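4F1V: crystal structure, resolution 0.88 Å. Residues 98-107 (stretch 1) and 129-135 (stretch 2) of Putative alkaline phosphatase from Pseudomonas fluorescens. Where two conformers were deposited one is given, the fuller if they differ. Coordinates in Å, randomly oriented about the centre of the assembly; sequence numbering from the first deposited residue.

Stretch 1, residues 98-107: PFNKSGSAAV
Stretch 2 129-135: SGSGRTG

One arginine organises this contact. Stretch 1 has a weakly bonded strand about F99-N100, then a loop that wraps round the side chain of R133; stretch 2 has no regular helix or strand. The CA atoms nearest across the stretches are those of A105 and G132, 5.7 Å apart, and of V107 and S131, 5.2 Å apart, so the two segments run roughly antiparallel here. The two stretches together bury 422 Å².

R133 leaves an extended backbone (phi/psi -126/149) with CB toward stretch 1 and chi1 m, chi2 t, chi3 t, chi4 79°. This reach delivers the guanidinium to a set of backbone carbonyls. K101 O accepts from R133 NE at 2.9 Å and from R133 NH1 at 3.0 Å, near the guanidinium plane; NH1 also donates to G103 O at 2.9 Å. R133 NH2 bonds A105 O at 2.8 Å and, within its own stretch, S131 O at 2.9 Å. Thus all three nitrogens are used, and the positive group is met by carbonyl dipoles. V107, chi1 t, covers one face with CG2 3.6 Å from R133 CZ, while G103 N and S102 O lie over the opposite face. F99, chi1 p and chi2 89°, brings its ring edge to the group, CE1 to R133 NH1 3.9 Å.

K101 (t, p, t, t) bends at chi2, then runs straight to place NZ 2.8 Å from T134 O, a hydrogen bond; its CG packs 3.7 Å from R133 CD.

S131, chi1 73° (p), turns OG back to accept from R133 N at 3.1 Å, within its own stretch. At G103, phi/psi 145/144 would jam a CB against the preceding carbonyl O, which by itself calls for glycine, and would set it 3.1 Å from R133 NH2; at G132 the positive phi of 68 favours glycine, and a CB would lie 3.0 Å from A105 CB. A105 CB points toward stretch 2 and rests 3.7 Å from S131 O and 4.3 Å from G132 CA, in the space that the absent G132 side chain leaves.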

# COMPACT_ATOMS: atom_id res chain seq x y z
N PRO A 98 -7.90 9.93 -8.99
CA PRO A 98 -7.68 11.23 -9.63
C PRO A 98 -7.92 11.10 -11.16
O PRO A 98 -7.72 10.07 -11.75
CB PRO A 98 -6.24 11.57 -9.29
CG PRO A 98 -5.58 10.18 -9.25
CD PRO A 98 -6.63 9.29 -8.62
N PHE A 99 -8.30 12.26 -11.74
CA PHE A 99 -8.55 12.31 -13.16
C PHE A 99 -8.23 13.71 -13.71
O PHE A 99 -8.21 14.68 -12.94
CB PHE A 99 -10.00 11.90 -13.51
CG PHE A 99 -11.04 12.82 -12.91
CD1 PHE A 99 -11.49 13.95 -13.58
CD2 PHE A 99 -11.57 12.60 -11.61
CE1 PHE A 99 -12.40 14.83 -13.03
CE2 PHE A 99 -12.46 13.48 -11.06
CZ PHE A 99 -12.89 14.60 -11.75
N ASN A 100 -8.01 13.78 -15.01
CA ASN A 100 -7.73 15.00 -15.72
C ASN A 100 -8.82 15.26 -16.76
O ASN A 100 -8.74 14.79 -17.89
CB ASN A 100 -6.34 14.89 -16.41
CG ASN A 100 -6.03 16.08 -17.24
OD1 ASN A 100 -6.51 17.18 -16.96
ND2 ASN A 100 -5.27 15.90 -18.30
N LYS A 101 -9.87 15.99 -16.35
CA LYS A 101 -11.02 16.32 -17.20
C LYS A 101 -11.70 17.51 -16.54
O LYS A 101 -12.32 17.35 -15.48
CB LYS A 101 -11.97 15.12 -17.39
CG LYS A 101 -13.08 15.38 -18.39
CD LYS A 101 -12.60 15.48 -19.80
CE LYS A 101 -13.79 15.60 -20.77
NZ LYS A 101 -13.37 15.70 -22.17
N SER A 102 -11.58 18.71 -17.11
CA SER A 102 -12.03 19.89 -16.48
C SER A 102 -13.58 19.95 -16.37
O SER A 102 -14.32 19.26 -17.10
CB SER A 102 -11.50 21.14 -17.19
OG SER A 102 -12.11 21.21 -18.48
N GLY A 103 -14.04 20.80 -15.47
CA GLY A 103 -15.45 21.10 -15.34
C GLY A 103 -15.81 21.35 -13.88
O GLY A 103 -15.32 20.69 -12.96
N SER A 104 -16.74 22.27 -13.61
CA SER A 104 -17.12 22.54 -12.25
C SER A 104 -17.99 21.49 -11.63
O SER A 104 -17.98 21.36 -10.38
CB SER A 104 -17.78 23.95 -12.08
OG SER A 104 -18.95 24.01 -12.84
N ALA A 105 -18.74 20.72 -12.44
CA ALA A 105 -19.57 19.68 -11.88
C ALA A 105 -18.71 18.65 -11.10
O ALA A 105 -17.63 18.25 -11.56
CB ALA A 105 -20.35 18.99 -12.97
N ALA A 106 -19.21 18.08 -10.01
CA ALA A 106 -18.53 16.97 -9.33
C ALA A 106 -18.64 15.68 -10.12
O ALA A 106 -19.69 15.30 -10.57
CB ALA A 106 -19.17 16.85 -7.93
N VAL A 107 -17.53 14.98 -10.17
CA VAL A 107 -17.50 13.58 -10.66
C VAL A 107 -17.63 12.67 -9.44
O VAL A 107 -16.75 12.69 -8.55
CB VAL A 107 -16.23 13.31 -11.49
CG1 VAL A 107 -16.15 11.84 -11.87
CG2 VAL A 107 -16.18 14.19 -12.73
N SER A 129 -22.83 9.18 -14.86
CA SER A 129 -23.99 10.01 -14.72
C SER A 129 -23.67 11.28 -13.95
O SER A 129 -22.86 11.32 -13.01
CB SER A 129 -25.13 9.24 -14.07
OG SER A 129 -24.85 8.94 -12.72
N GLY A 130 -24.32 12.40 -14.37
CA GLY A 130 -24.15 13.66 -13.69
C GLY A 130 -22.76 14.29 -13.83
O GLY A 130 -22.43 15.16 -13.04
N SER A 131 -21.95 13.85 -14.77
CA SER A 131 -20.53 14.28 -14.83
C SER A 131 -20.31 15.67 -15.38
O SER A 131 -19.23 16.23 -15.19
CB SER A 131 -19.69 13.25 -15.60
OG SER A 131 -20.01 13.40 -16.96
N GLY A 132 -21.25 16.17 -16.17
CA GLY A 132 -21.10 17.38 -16.90
C GLY A 132 -20.09 17.36 -18.00
O GLY A 132 -19.80 18.39 -18.63
N ARG A 133 -19.55 16.16 -18.33
CA ARG A 133 -18.40 15.99 -19.18
C ARG A 133 -18.76 15.05 -20.31
O ARG A 133 -19.56 14.16 -20.18
CB ARG A 133 -17.23 15.43 -18.36
CG ARG A 133 -16.66 16.42 -17.36
CD ARG A 133 -15.98 15.69 -16.19
NE ARG A 133 -15.12 16.52 -15.35
CZ ARG A 133 -15.53 17.35 -14.40
NH1 ARG A 133 -14.63 18.00 -13.71
NH2 ARG A 133 -16.83 17.52 -14.13
N THR A 134 -18.10 15.32 -21.43
CA THR A 134 -18.24 14.51 -22.58
C THR A 134 -16.88 14.09 -23.15
O THR A 134 -15.83 14.64 -22.86
CB THR A 134 -19.04 15.28 -23.74
OG1 THR A 134 -18.28 16.43 -24.15
CG2 THR A 134 -20.42 15.64 -23.26
N GLY A 135 -16.92 13.12 -24.03
CA GLY A 135 -15.73 12.70 -24.73
C GLY A 135 -15.08 11.45 -24.15
O GLY A 135 -15.61 10.84 -23.20
O HOH W 1 -20.68 12.60 -11.62
O HOH W 2 -20.98 12.80 -11.03
O HOH W 3 -22.17 16.65 -11.03
O HOH W 4 -22.42 15.52 -10.57